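Local coordinates for putative uncharacterized protein (Leishmania major, PDB 3M3I), which is of unknown function but belongs to the cupin superfamily, a group of proteins built around a beta-barrel of antiparallel strands, at residues Ser73-Leu78 with Lys207-Glu212; Trp84-Gly89 with Glu144-Thr149; Ile97-Gln102 with Arg125-Val130. All coordinates share one frame; numbering follows the deposited sequence.

Contact 1. Residues Ser73-Leu78 with Lys207-Glu212; sequences SHLHRL and KQMAYE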
ATOM      1  N   SER A  73      -4.453  11.415  14.206  1.00 71.39           N
ATOM      2  CA  SER A  73      -5.635  11.403  13.340  1.00 70.57           C
ATOM      3  C   SER A  73      -6.826  11.096  14.235  1.00 70.55           C
ATOM      4  O   SER A  73      -6.844  10.079  14.894  1.00 69.92           O
ATOM      5  CB  SER A  73      -5.478  10.351  12.240  1.00 69.06           C
ATOM      6  OG  SER A  73      -6.718   9.860  11.742  1.00 68.35           O
ATOM      7  N   HIS A  74      -7.816  11.977  14.281  1.00 71.50           N
ATOM      8  CA  HIS A  74      -8.929  11.825  15.221  1.00 71.90           C
ATOM      9  C   HIS A  74      -9.991  10.922  14.646  1.00 70.67           C
ATOM     10  O   HIS A  74     -10.037  10.708  13.442  1.00 69.92           O
ATOM     11  CB  HIS A  74      -9.529  13.183  15.565  1.00 73.96           C
ATOM     12  CG  HIS A  74      -8.594  14.077  16.315  1.00 75.84           C
ATOM     13  ND1 HIS A  74      -7.648  14.853  15.686  1.00 76.66           N
ATOM     14  CD2 HIS A  74      -8.449  14.304  17.640  1.00 77.39           C
ATOM     15  CE1 HIS A  74      -6.965  15.527  16.591  1.00 78.72           C
ATOM     16  NE2 HIS A  74      -7.428  15.206  17.786  1.00 79.22           N
ATOM     17  N   LEU A  75     -10.843  10.399  15.516  1.00 70.78           N
ATOM     18  CA  LEU A  75     -11.854   9.424  15.120  1.00 69.97           C
ATOM     19  C   LEU A  75     -12.714   9.883  13.931  1.00 70.19           C
ATOM     20  O   LEU A  75     -13.389  10.913  13.976  1.00 71.47           O
ATOM     21  CB  LEU A  75     -12.729   9.038  16.320  1.00 70.59           C
ATOM     22  CG  LEU A  75     -12.002   8.332  17.483  1.00 70.57           C
ATOM     23  CD1 LEU A  75     -12.970   7.810  18.531  1.00 71.26           C
ATOM     24  CD2 LEU A  75     -11.138   7.183  16.985  1.00 69.35           C
ATOM     25  N   HIS A  76     -12.653   9.113  12.853  1.00 69.27           N
ATOM     26  CA  HIS A  76     -13.432   9.380  11.652  1.00 69.67           C
ATOM     27  C   HIS A  76     -13.930   8.063  11.042  1.00 69.18           C
ATOM     28  O   HIS A  76     -13.575   6.969  11.502  1.00 68.53           O
ATOM     29  CB  HIS A  76     -12.581  10.144  10.642  1.00 69.74           C
ATOM     30  CG  HIS A  76     -11.381   9.388  10.174  1.00 68.64           C
ATOM     31  ND1 HIS A  76     -10.260   9.215  10.955  1.00 68.16           N
ATOM     32  CD2 HIS A  76     -11.133   8.739   9.013  1.00 68.25           C
ATOM     33  CE1 HIS A  76      -9.367   8.506  10.291  1.00 67.47           C
ATOM     34  NE2 HIS A  76      -9.873   8.201   9.110  1.00 67.51           N
ATOM     35  N   ARG A  77     -14.748   8.161  10.011  1.00 69.87           N
ATOM     36  CA  ARG A  77     -15.301   6.976   9.401  1.00 70.00           C
ATOM     37  C   ARG A  77     -15.353   7.117   7.876  1.00 70.61           C
ATOM     38  O   ARG A  77     -15.602   8.204   7.351  1.00 71.39           O
ATOM     39  CB  ARG A  77     -16.683   6.683   9.986  1.00 70.95           C
ATOM     40  CG  ARG A  77     -17.382   5.463   9.404  1.00 71.66           C
ATOM     41  CD  ARG A  77     -18.872   5.634   9.461  1.00 73.19           C
ATOM     42  NE  ARG A  77     -19.416   5.320  10.772  1.00 73.35           N
ATOM     43  CZ  ARG A  77     -20.477   5.903  11.319  1.00 74.47           C
ATOM     44  NH1 ARG A  77     -21.123   6.886  10.706  1.00 75.62           N
ATOM     45  NH2 ARG A  77     -20.888   5.505  12.508  1.00 74.70           N
ATOM     46  N   LEU A  78     -15.091   6.006   7.188  1.00 70.57           N
ATOM     47  CA  LEU A  78     -15.135   5.938   5.736  1.00 71.47           C
ATOM     48  C   LEU A  78     -16.249   4.972   5.387  1.00 72.86           C
ATOM     49  O   LEU A  78     -16.935   4.479   6.266  1.00 73.01           O
ATOM     50  CB  LEU A  78     -13.791   5.454   5.178  1.00 70.78           C
ATOM     51  CG  LEU A  78     -12.573   6.356   5.423  1.00 69.72           C
ATOM     52  CD1 LEU A  78     -11.265   5.630   5.169  1.00 69.10           C
ATOM     53  CD2 LEU A  78     -12.629   7.615   4.568  1.00 70.48           C
ATOM     54  N   LYS A 207     -12.512   9.792  24.495  1.00 67.54           N
ATOM     55  CA  LYS A 207     -11.872  10.975  25.075  1.00 68.20           C
ATOM     56  C   LYS A 207     -10.401  11.152  24.682  1.00 67.87           C
ATOM     57  O   LYS A 207      -9.894  12.256  24.704  1.00 68.24           O
ATOM     58  CB  LYS A 207     -12.026  10.986  26.606  1.00 69.72           C
ATOM     59  CG  LYS A 207     -13.424  11.454  27.051  1.00 70.45           C
ATOM     60  CD  LYS A 207     -13.600  11.421  28.548  1.00 72.12           C
ATOM     61  CE  LYS A 207     -14.946  12.039  28.941  1.00 73.04           C
ATOM     62  NZ  LYS A 207     -15.027  12.380  30.402  1.00 74.88           N
ATOM     63  N   GLN A 208      -9.725  10.061  24.327  1.00 67.40           N
ATOM     64  CA  GLN A 208      -8.338  10.100  23.864  1.00 67.21           C
ATOM     65  C   GLN A 208      -8.271  10.502  22.400  1.00 66.12           C
ATOM     66  O   GLN A 208      -7.456  11.334  22.041  1.00 66.30           O
ATOM     67  CB  GLN A 208      -7.666   8.732  24.060  1.00 67.35           C
ATOM     68  CG  GLN A 208      -6.205   8.609  23.528  1.00 67.31           C
ATOM     69  CD  GLN A 208      -5.612   7.216  23.745  1.00 67.65           C
ATOM     70  OE1 GLN A 208      -6.003   6.493  24.676  1.00 68.38           O
ATOM     71  NE2 GLN A 208      -4.670   6.828  22.887  1.00 67.33           N
ATOM     72  N   MET A 209      -9.139   9.933  21.558  1.00 65.19           N
ATOM     73  CA  MET A 209      -8.994  10.062  20.087  1.00 64.20           C
ATOM     74  C   MET A 209     -10.016  10.911  19.340  1.00 63.76           C
ATOM     75  O   MET A 209      -9.832  11.144  18.154  1.00 63.15           O
ATOM     76  CB  MET A 209      -8.951   8.675  19.437  1.00 63.55           C
ATOM     77  CG  MET A 209      -7.782   7.797  19.894  1.00 64.04           C
ATOM     78  SD  MET A 209      -6.163   8.529  19.564  1.00 64.42           S
ATOM     79  CE  MET A 209      -6.228   8.776  17.786  1.00 63.40           C
ATOM     80  N   ALA A 210     -11.092  11.349  19.984  1.00 64.19           N
ATOM     81  CA  ALA A 210     -12.085  12.185  19.300  1.00 63.99           C
ATOM     82  C   ALA A 210     -11.850  13.649  19.606  1.00 64.81           C
ATOM     83  O   ALA A 210     -11.393  13.997  20.701  1.00 65.72           O
ATOM     84  CB  ALA A 210     -13.497  11.789  19.697  1.00 64.18           C
ATOM     85  N   TYR A 211     -12.158  14.503  18.630  1.00 64.66           N
ATOM     86  CA  TYR A 211     -12.101  15.949  18.810  1.00 65.66           C
ATOM     87  C   TYR A 211     -13.009  16.371  19.954  1.00 66.60           C
ATOM     88  O   TYR A 211     -14.123  15.841  20.097  1.00 66.41           O
ATOM     89  CB  TYR A 211     -12.546  16.673  17.548  1.00 65.49           C
ATOM     90  CG  TYR A 211     -11.470  16.894  16.500  1.00 65.29           C
ATOM     91  CD1 TYR A 211     -10.328  17.647  16.780  1.00 66.25           C
ATOM     92  CD2 TYR A 211     -11.621  16.400  15.205  1.00 64.37           C
ATOM     93  CE1 TYR A 211      -9.360  17.874  15.799  1.00 66.35           C
ATOM     94  CE2 TYR A 211     -10.666  16.616  14.235  1.00 64.40           C
ATOM     95  CZ  TYR A 211      -9.546  17.353  14.531  1.00 65.42           C
ATOM     96  OH  TYR A 211      -8.609  17.569  13.544  1.00 65.69           O
ATOM     97  N   GLU A 212     -12.515  17.311  20.764  1.00 67.80           N
ATOM     98  CA  GLU A 212     -13.301  17.944  21.837  1.00 69.01           C
ATOM     99  C   GLU A 212     -13.775  19.323  21.387  1.00 69.89           C
ATOM    100  O   GLU A 212     -14.959  19.519  21.126  1.00 69.99           O
ATOM    101  CB  GLU A 212     -12.480  18.088  23.128  1.00 70.06           C
TER
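Leu75, at the corner between strand 73-74 and strand 76-77, faces the C-terminal end of helix 203-209: its CA lies 5.0 Å from the CA of Ala210, the first residue to leave helical geometry. Leu75 N donates to Met209 O over 2.9 Å, reaching the carbonyl from above its plane, 37° out of it. The same oxygen is approached by the preceding residue, with His74 CA 3.1 Å from Met209 O in a CA-H...O contact. Through this corner the end of the last helix is tied to the cupin fold, since strand 76-77 belongs to the five-stranded sheet, between strands 155-159 and 188-189. The imidazole of His74 lies flat against the phenol ring of Tyr211 in a face-to-face stack, centroids 3.8 Å apart and planes inclined by 17°. Overlap is off-centre: His74 ND1 sits toward the rim of the phenol ring, 3.3 Å from Tyr211 CZ, and His74 CB adds a CH-pi contact over the ring face. The polar ends of the stacked pair are hydrogen-bonded to consecutive carbonyls outside the two segments, His74 ND1 to Glu35 O and Tyr211 OH to Pro34 O. Chi1 of -63° puts Leu75 CG beside its backbone N, close to Met209 CB; of its branches, CD2 lies 3.6 Å from Met209 CB, the two side chains crossing at about a right angle. Leu75 CD1 touches Ala210 CB more loosely. Met209, bent at chi2 and chi3, brings CE to 3.2 Å from Ser73 O. His76 ND1 donates to His74 O over 2.9 Å, with the oxygen close to the imidazole plane.

Contact 2. Residues Trp84-Gly89 with Glu144-Thr149; sequences WMYHAG and ELLQYT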
ATOM      1  N   TRP A  84      -3.206   0.344   5.316  1.00 68.94           N
ATOM      2  CA  TRP A  84      -2.090   1.127   5.860  1.00 67.06           C
ATOM      3  C   TRP A  84      -0.755   0.382   5.762  1.00 66.79           C
ATOM      4  O   TRP A  84      -0.616  -0.659   6.363  1.00 66.45           O
ATOM      5  CB  TRP A  84      -2.361   1.400   7.338  1.00 64.94           C
ATOM      6  CG  TRP A  84      -3.515   2.285   7.555  1.00 65.32           C
ATOM      7  CD1 TRP A  84      -4.821   2.015   7.280  1.00 66.58           C
ATOM      8  CD2 TRP A  84      -3.481   3.602   8.104  1.00 65.08           C
ATOM      9  NE1 TRP A  84      -5.606   3.086   7.615  1.00 67.06           N
ATOM     10  CE2 TRP A  84      -4.808   4.080   8.118  1.00 66.31           C
ATOM     11  CE3 TRP A  84      -2.455   4.429   8.574  1.00 64.48           C
ATOM     12  CZ2 TRP A  84      -5.141   5.343   8.580  1.00 67.14           C
ATOM     13  CZ3 TRP A  84      -2.783   5.686   9.047  1.00 65.33           C
ATOM     14  CH2 TRP A  84      -4.123   6.135   9.046  1.00 66.74           C
ATOM     15  N   MET A  85       0.230   0.946   5.058  1.00 67.29           N
ATOM     16  CA  MET A  85       1.539   0.313   4.828  1.00 67.50           C
ATOM     17  C   MET A  85       2.662   1.102   5.498  1.00 65.89           C
ATOM     18  O   MET A  85       2.857   2.249   5.159  1.00 66.04           O
ATOM     19  CB  MET A  85       1.865   0.284   3.334  1.00 70.02           C
ATOM     20  CG  MET A  85       1.465  -0.961   2.591  1.00 72.60           C
ATOM     21  SD  MET A  85      -0.214  -1.025   1.972  1.00 74.95           S
ATOM     22  CE  MET A  85      -0.511   0.624   1.340  1.00 75.72           C
ATOM     23  N   TYR A  86       3.423   0.467   6.389  1.00 65.10           N
ATOM     24  CA  TYR A  86       4.538   1.103   7.080  1.00 64.22           C
ATOM     25  C   TYR A  86       5.751   1.408   6.158  1.00 65.09           C
ATOM     26  O   TYR A  86       6.201   0.550   5.415  1.00 66.41           O
ATOM     27  CB  TYR A  86       5.002   0.229   8.256  1.00 64.12           C
ATOM     28  CG  TYR A  86       6.262   0.743   8.921  1.00 64.07           C
ATOM     29  CD1 TYR A  86       7.523   0.418   8.410  1.00 65.13           C
ATOM     30  CD2 TYR A  86       6.198   1.580  10.042  1.00 63.45           C
ATOM     31  CE1 TYR A  86       8.687   0.884   9.010  1.00 65.49           C
ATOM     32  CE2 TYR A  86       7.369   2.061  10.656  1.00 64.10           C
ATOM     33  CZ  TYR A  86       8.605   1.715  10.124  1.00 65.04           C
ATOM     34  OH  TYR A  86       9.761   2.187  10.686  1.00 66.03           O
ATOM     35  N   HIS A  87       6.273   2.637   6.245  1.00 64.74           N
ATOM     36  CA  HIS A  87       7.450   3.073   5.471  1.00 65.62           C
ATOM     37  C   HIS A  87       8.635   3.450   6.356  1.00 65.28           C
ATOM     38  O   HIS A  87       9.761   3.046   6.073  1.00 65.99           O
ATOM     39  CB  HIS A  87       7.104   4.277   4.598  1.00 66.61           C
ATOM     40  CG  HIS A  87       6.226   3.954   3.431  1.00 68.11           C
ATOM     41  ND1 HIS A  87       6.390   2.822   2.666  1.00 69.23           N
ATOM     42  CD2 HIS A  87       5.207   4.642   2.867  1.00 69.48           C
ATOM     43  CE1 HIS A  87       5.497   2.814   1.694  1.00 71.19           C
ATOM     44  NE2 HIS A  87       4.768   3.907   1.794  1.00 71.37           N
ATOM     45  N   ALA A  88       8.389   4.244   7.400  1.00 64.71           N
ATOM     46  CA  ALA A  88       9.470   4.760   8.257  1.00 65.16           C
ATOM     47  C   ALA A  88       9.014   5.313   9.629  1.00 65.14           C
ATOM     48  O   ALA A  88       7.825   5.510   9.879  1.00 64.58           O
ATOM     49  CB  ALA A  88      10.282   5.821   7.509  1.00 66.18           C
ATOM     50  N   GLY A  89       9.994   5.535  10.506  1.00 66.21           N
ATOM     51  CA  GLY A  89       9.771   6.115  11.835  1.00 67.15           C
ATOM     52  C   GLY A  89       9.246   5.114  12.844  1.00 67.01           C
ATOM     53  O   GLY A  89       9.387   3.909  12.672  1.00 66.72           O
ATOM     54  N   GLU A 144       3.993  -5.942  15.661  1.00 61.81           N
ATOM     55  CA  GLU A 144       3.712  -4.878  14.715  1.00 61.00           C
ATOM     56  C   GLU A 144       3.408  -5.508  13.368  1.00 59.73           C
ATOM     57  O   GLU A 144       3.851  -6.604  13.106  1.00 59.85           O
ATOM     58  CB  GLU A 144       4.882  -3.890  14.615  1.00 62.23           C
ATOM     59  CG  GLU A 144       5.240  -3.233  15.954  1.00 64.48           C
ATOM     60  CD  GLU A 144       6.491  -2.384  15.884  1.00 66.86           C
ATOM     61  OE1 GLU A 144       7.022  -2.201  14.764  1.00 66.62           O
ATOM     62  OE2 GLU A 144       6.952  -1.913  16.952  1.00 69.59           O
ATOM     63  N   LEU A 145       2.638  -4.805  12.533  1.00 59.07           N
ATOM     64  CA  LEU A 145       2.206  -5.309  11.234  1.00 58.49           C
ATOM     65  C   LEU A 145       2.592  -4.343  10.122  1.00 58.29           C
ATOM     66  O   LEU A 145       2.150  -3.203  10.127  1.00 58.44           O
ATOM     67  CB  LEU A 145       0.697  -5.506  11.252  1.00 58.78           C
ATOM     68  CG  LEU A 145       0.146  -6.530  12.256  1.00 59.67           C
ATOM     69  CD1 LEU A 145      -1.392  -6.506  12.331  1.00 60.96           C
ATOM     70  CD2 LEU A 145       0.640  -7.923  11.948  1.00 60.08           C
ATOM     71  N   LEU A 146       3.407  -4.780   9.168  1.00 58.45           N
ATOM     72  CA  LEU A 146       3.844  -3.924   8.072  1.00 58.77           C
ATOM     73  C   LEU A 146       2.693  -3.401   7.235  1.00 58.53           C
ATOM     74  O   LEU A 146       2.790  -2.344   6.625  1.00 58.95           O
ATOM     75  CB  LEU A 146       4.796  -4.665   7.147  1.00 59.56           C
ATOM     76  CG  LEU A 146       6.225  -4.954   7.591  1.00 60.87           C
ATOM     77  CD1 LEU A 146       6.816  -5.928   6.610  1.00 62.01           C
ATOM     78  CD2 LEU A 146       7.084  -3.678   7.696  1.00 62.25           C
ATOM     79  N   GLN A 147       1.604  -4.158   7.208  1.00 58.45           N
ATOM     80  CA  GLN A 147       0.406  -3.816   6.452  1.00 59.03           C
ATOM     81  C   GLN A 147      -0.812  -4.165   7.313  1.00 59.56           C
ATOM     82  O   GLN A 147      -0.779  -5.120   8.071  1.00 59.62           O
ATOM     83  CB  GLN A 147       0.425  -4.622   5.149  1.00 59.94           C
ATOM     84  CG  GLN A 147      -0.718  -4.377   4.193  1.00 61.34           C
ATOM     85  CD  GLN A 147      -0.896  -5.491   3.163  1.00 63.14           C
ATOM     86  OE1 GLN A 147      -2.003  -5.856   2.856  1.00 65.08           O
ATOM     87  NE2 GLN A 147       0.198  -5.999   2.608  1.00 63.23           N
ATOM     88  N   TYR A 148      -1.877  -3.383   7.194  1.00 60.48           N
ATOM     89  CA  TYR A 148      -3.139  -3.644   7.876  1.00 61.96           C
ATOM     90  C   TYR A 148      -4.258  -2.836   7.224  1.00 63.79           C
ATOM     91  O   TYR A 148      -4.039  -1.709   6.777  1.00 63.53           O
ATOM     92  CB  TYR A 148      -3.039  -3.298   9.358  1.00 61.60           C
ATOM     93  CG  TYR A 148      -4.350  -3.439  10.086  1.00 63.73           C
ATOM     94  CD1 TYR A 148      -4.716  -4.644  10.685  1.00 64.77           C
ATOM     95  CD2 TYR A 148      -5.244  -2.379  10.147  1.00 65.38           C
ATOM     96  CE1 TYR A 148      -5.935  -4.775  11.350  1.00 67.51           C
ATOM     97  CE2 TYR A 148      -6.451  -2.504  10.800  1.00 68.10           C
ATOM     98  CZ  TYR A 148      -6.796  -3.699  11.393  1.00 69.22           C
ATOM     99  OH  TYR A 148      -8.004  -3.793  12.034  1.00 72.64           O
ATOM    100  N   THR A 149      -5.455  -3.428   7.185  1.00 72.19           N
ATOM    101  CA  THR A 149      -6.623  -2.876   6.503  1.00 70.43           C
ATOM    102  C   THR A 149      -7.749  -2.562   7.484  1.00 69.38           C
ATOM    103  O   THR A 149      -8.227  -3.442   8.188  1.00 70.65           O
ATOM    104  CB  THR A 149      -7.158  -3.842   5.427  1.00 71.80           C
ATOM    105  OG1 THR A 149      -6.195  -3.961   4.385  1.00 72.97           O
ATOM    106  CG2 THR A 149      -8.457  -3.333   4.818  1.00 70.36           C
TER
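Tyr86 holds CG anti to its backbone N (chi1 173°) and Leu146 holds CG beside its own N (chi1 -73°); the two side chains cross obliquely, with Tyr86 CD1 and Leu146 CD2 4.2 Å apart. They stand at one end of an antiparallel pairing of strands 81-87 and 147-150 in the large sheet of the cupin fold. Trp84 and Tyr148 form a hydrogen-bonded pair: Trp84 N to Tyr148 O spans 2.7 Å, nearly along the C=O axis, while the return bond from Tyr148 N to Trp84 O is longer, 3.1 Å, and bent to 141°. Tyr86 N adds a bond to Leu146 O at 2.9 Å. Met85 and Gln147, a non-hydrogen-bonded pair, put their side chains on the other face of the sheet from Trp84 and Tyr148. The Met85 and Gln147 side chains lie side by side, pointing the same way, with Met85 SD 4.1 Å from Gln147 CG. That face meets the second subunit: the Gln147 amide bonds Thr62 and Ser175 of that chain, and Met85 packs on its Met85. On the Trp84 face, the indole meets Phe65 and Tyr148 makes a cation-pi contact with Arg106. At the far end of its ring, the Tyr86 hydroxyl donates to Gly89 O, which lies in the plane of the tyrosine ring, 2.7 Å from OH.

Contact 3. Residues Ile97-Gln102 with Arg125-Val130; sequences ILKDPQ and RPKYQV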
ATOM      1  N   ILE A  97     -12.465   0.941  16.032  1.00 63.94           N
ATOM      2  CA  ILE A  97     -13.720   0.404  16.546  1.00 64.61           C
ATOM      3  C   ILE A  97     -14.481  -0.158  15.345  1.00 65.63           C
ATOM      4  O   ILE A  97     -14.856   0.584  14.455  1.00 66.68           O
ATOM      5  CB  ILE A  97     -14.583   1.460  17.265  1.00 65.46           C
ATOM      6  CG1 ILE A  97     -13.763   2.254  18.290  1.00 65.34           C
ATOM      7  CG2 ILE A  97     -15.767   0.776  17.935  1.00 66.08           C
ATOM      8  CD1 ILE A  97     -14.351   3.615  18.646  1.00 66.98           C
ATOM      9  N   LEU A  98     -14.679  -1.469  15.303  1.00 66.03           N
ATOM     10  CA  LEU A  98     -15.301  -2.110  14.144  1.00 67.71           C
ATOM     11  C   LEU A  98     -16.803  -2.002  14.252  1.00 69.13           C
ATOM     12  O   LEU A  98     -17.328  -2.077  15.344  1.00 68.74           O
ATOM     13  CB  LEU A  98     -14.917  -3.591  14.071  1.00 68.45           C
ATOM     14  CG  LEU A  98     -13.437  -3.962  14.100  1.00 67.62           C
ATOM     15  CD1 LEU A  98     -13.308  -5.472  14.305  1.00 69.34           C
ATOM     16  CD2 LEU A  98     -12.721  -3.535  12.819  1.00 67.75           C
ATOM     17  N   LYS A  99     -17.485  -1.836  13.123  1.00 87.97           N
ATOM     18  CA  LYS A  99     -18.953  -1.873  13.078  1.00 87.62           C
ATOM     19  C   LYS A  99     -19.469  -3.273  13.410  1.00 88.20           C
ATOM     20  O   LYS A  99     -20.443  -3.424  14.130  1.00 88.88           O
ATOM     21  CB  LYS A  99     -19.454  -1.452  11.698  1.00 88.19           C
ATOM     22  CG  LYS A  99     -20.925  -1.125  11.631  1.00 89.29           C
ATOM     23  CD  LYS A  99     -21.246  -0.507  10.281  1.00 91.18           C
ATOM     24  CE  LYS A  99     -22.651   0.069  10.222  1.00 93.70           C
ATOM     25  NZ  LYS A  99     -22.857   0.913   9.000  1.00 96.88           N
ATOM     26  N   ASP A 100     -18.829  -4.285  12.838  1.00 88.64           N
ATOM     27  CA  ASP A 100     -18.918  -5.670  13.326  1.00 90.40           C
ATOM     28  C   ASP A 100     -17.503  -6.236  13.267  1.00 91.11           C
ATOM     29  O   ASP A 100     -16.665  -5.694  12.546  1.00 90.16           O
ATOM     30  CB  ASP A 100     -19.836  -6.536  12.462  1.00 91.70           C
ATOM     31  CG  ASP A 100     -21.059  -5.802  11.964  1.00 91.74           C
ATOM     32  OD1 ASP A 100     -22.150  -5.969  12.558  1.00 93.69           O
ATOM     33  OD2 ASP A 100     -20.933  -5.069  10.964  1.00 90.75           O
ATOM     34  N   PRO A 101     -17.219  -7.323  14.013  1.00 93.80           N
ATOM     35  CA  PRO A 101     -15.959  -8.078  13.832  1.00 95.77           C
ATOM     36  C   PRO A 101     -15.596  -8.371  12.354  1.00 94.59           C
ATOM     37  O   PRO A 101     -15.626  -9.519  11.914  1.00 96.30           O
ATOM     38  CB  PRO A 101     -16.224  -9.359  14.608  1.00 99.85           C
ATOM     39  CG  PRO A 101     -17.137  -8.918  15.727  1.00100.15           C
ATOM     40  CD  PRO A 101     -17.982  -7.795  15.187  1.00 96.16           C
ATOM     41  N   GLN A 102     -15.205  -7.320  11.622  1.00 92.35           N
ATOM     42  CA  GLN A 102     -15.137  -7.342  10.154  1.00 91.10           C
ATOM     43  C   GLN A 102     -13.724  -7.467   9.585  1.00 92.12           C
ATOM     44  O   GLN A 102     -13.494  -7.172   8.410  1.00 91.28           O
ATOM     45  CB  GLN A 102     -15.846  -6.098   9.594  1.00 89.27           C
ATOM     46  CG  GLN A 102     -17.356  -6.296   9.546  1.00 89.14           C
ATOM     47  CD  GLN A 102     -18.149  -5.023   9.413  1.00 88.57           C
ATOM     48  OE1 GLN A 102     -17.673  -3.940   9.735  1.00 88.16           O
ATOM     49  NE2 GLN A 102     -19.394  -5.154   8.952  1.00 89.52           N
ATOM     50  N   ARG A 125     -27.933  -7.699  16.730  1.00149.18           N
ATOM     51  CA  ARG A 125     -26.587  -7.387  16.267  1.00139.19           C
ATOM     52  C   ARG A 125     -26.189  -5.942  16.600  1.00128.33           C
ATOM     53  O   ARG A 125     -25.959  -5.139  15.691  1.00120.48           O
ATOM     54  CB  ARG A 125     -26.475  -7.624  14.757  1.00137.49           C
ATOM     55  N   PRO A 126     -26.102  -5.610  17.907  1.00129.25           N
ATOM     56  CA  PRO A 126     -25.647  -4.280  18.353  1.00121.12           C
ATOM     57  C   PRO A 126     -24.247  -3.955  17.838  1.00112.41           C
ATOM     58  O   PRO A 126     -23.337  -4.762  18.017  1.00113.77           O
ATOM     59  CB  PRO A 126     -25.646  -4.385  19.886  1.00126.63           C
ATOM     60  CG  PRO A 126     -25.797  -5.834  20.206  1.00136.59           C
ATOM     61  CD  PRO A 126     -26.445  -6.494  19.038  1.00139.74           C
ATOM     62  N   LYS A 127     -24.089  -2.782  17.217  1.00104.84           N
ATOM     63  CA  LYS A 127     -22.856  -2.425  16.476  1.00 97.27           C
ATOM     64  C   LYS A 127     -21.780  -1.754  17.334  1.00 93.79           C
ATOM     65  O   LYS A 127     -22.032  -1.346  18.468  1.00 96.54           O
ATOM     66  CB  LYS A 127     -23.178  -1.492  15.303  1.00 92.39           C
ATOM     67  CG  LYS A 127     -24.302  -1.950  14.395  1.00 96.28           C
ATOM     68  CD  LYS A 127     -24.013  -3.302  13.758  1.00 99.72           C
ATOM     69  CE  LYS A 127     -25.025  -3.637  12.672  1.00103.89           C
ATOM     70  NZ  LYS A 127     -25.064  -5.090  12.381  1.00111.44           N
ATOM     71  N   TYR A 128     -20.580  -1.660  16.766  1.00 88.78           N
ATOM     72  CA  TYR A 128     -19.442  -0.944  17.357  1.00 85.68           C
ATOM     73  C   TYR A 128     -18.980  -1.441  18.733  1.00 90.39           C
ATOM     74  O   TYR A 128     -18.601  -0.653  19.600  1.00 90.55           O
ATOM     75  CB  TYR A 128     -19.709   0.567  17.343  1.00 82.79           C
ATOM     76  CG  TYR A 128     -19.758   1.109  15.927  1.00 78.34           C
ATOM     77  CD1 TYR A 128     -18.601   1.250  15.181  1.00 74.29           C
ATOM     78  CD2 TYR A 128     -20.958   1.435  15.322  1.00 79.27           C
ATOM     79  CE1 TYR A 128     -18.636   1.714  13.893  1.00 71.35           C
ATOM     80  CE2 TYR A 128     -20.994   1.900  14.030  1.00 76.34           C
ATOM     81  CZ  TYR A 128     -19.826   2.035  13.322  1.00 72.40           C
ATOM     82  OH  TYR A 128     -19.855   2.501  12.035  1.00 70.48           O
ATOM     83  N   GLN A 129     -18.957  -2.755  18.902  1.00 95.41           N
ATOM     84  CA  GLN A 129     -18.606  -3.348  20.197  1.00101.72           C
ATOM     85  C   GLN A 129     -17.140  -3.698  20.366  1.00101.53           C
ATOM     86  O   GLN A 129     -16.661  -3.743  21.496  1.00105.69           O
ATOM     87  CB  GLN A 129     -19.442  -4.597  20.458  1.00110.12           C
ATOM     88  CG  GLN A 129     -20.912  -4.311  20.602  1.00112.74           C
ATOM     89  CD  GLN A 129     -21.592  -5.344  21.425  1.00123.30           C
ATOM     90  OE1 GLN A 129     -21.467  -5.352  22.649  1.00128.25           O
ATOM     91  NE2 GLN A 129     -22.313  -6.244  20.768  1.00128.18           N
ATOM     92  N   VAL A 130     -16.433  -3.935  19.261  1.00 97.66           N
ATOM     93  CA  VAL A 130     -15.071  -4.463  19.316  1.00 99.02           C
ATOM     94  C   VAL A 130     -14.000  -3.402  19.051  1.00 92.88           C
ATOM     95  O   VAL A 130     -13.820  -2.953  17.927  1.00 87.40           O
ATOM     96  CB  VAL A 130     -14.893  -5.663  18.346  1.00101.84           C
ATOM     97  CG1 VAL A 130     -13.451  -6.153  18.334  1.00103.85           C
ATOM     98  CG2 VAL A 130     -15.820  -6.806  18.745  1.00110.75           C
TER
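Lys99 and Tyr128 bring their CA atoms within 4.4 Å, and the backbones are joined by Leu98 N to Val130 O at 3.1 Å and by Tyr128 N to Lys99 O at 3.2 Å, the second donor standing above the carbonyl plane. Tyr128 has left-handed backbone angles (phi 59°, psi 41°), and its ring lies against the other segment. Lys99 CA sits over one face in a CH-pi contact, 3.9 Å from the ring centroid; the extended lysine chain then continues past the phenol, its CG 3.7 Å from Tyr128 CZ and its CD near OH. Ile97 O lies at the ring edge, in plane. The hydroxyl is hydrogen-bonded to Gly153 O, while Tyr199 meets the ring from outside the two segments. The contact sits where strands 92-98 and 130-136 meet at the base of the long connection between these two strands of the cupin fold, part of which, residues 107-124, is not modelled. Val130 divides its branches: CG1 packs on Leu98 CD1 at 4.1 Å and CG2 on Pro101 CG at 3.9 Å. Farther out, chi2 of -60° bends Lys127 so that CD passes Lys99 O; farther along the chain NZ lies 3.0 Å from Asp100 OD1 in a salt bridge using the syn lone pair of OD1. With Lys127 exposed to solvent, this ion pair is probably weakened, whereas the buried Tyr128 is fixed by Lys99 against one ring face, by the bond from its own N and by its hydroxyl bond to Gly153 O.

Overall arrangement
The three contacts sit on different parts of one cupin chain. Contacts 1 and 2 lie on opposite sides of the chain's centre, their own centres 20 Å apart and their nearest atoms about 5 Å apart without touching, yet strand 76-77 of contact 1 and strand 81-87 of contact 2 follow each other in sequence. Contacts 1 and 3 reach the same five-stranded sheet, with centres 17 Å apart, and touch through a weak hydrogen bond, Arg77 NE lying 3.1 Å from Tyr128 OH. Contact 3 is the most peripheral, about 17 Å from the centre of the chain and 23 Å between centres from contact 2. Of the three, contact 2 alone adjoins the second subunit.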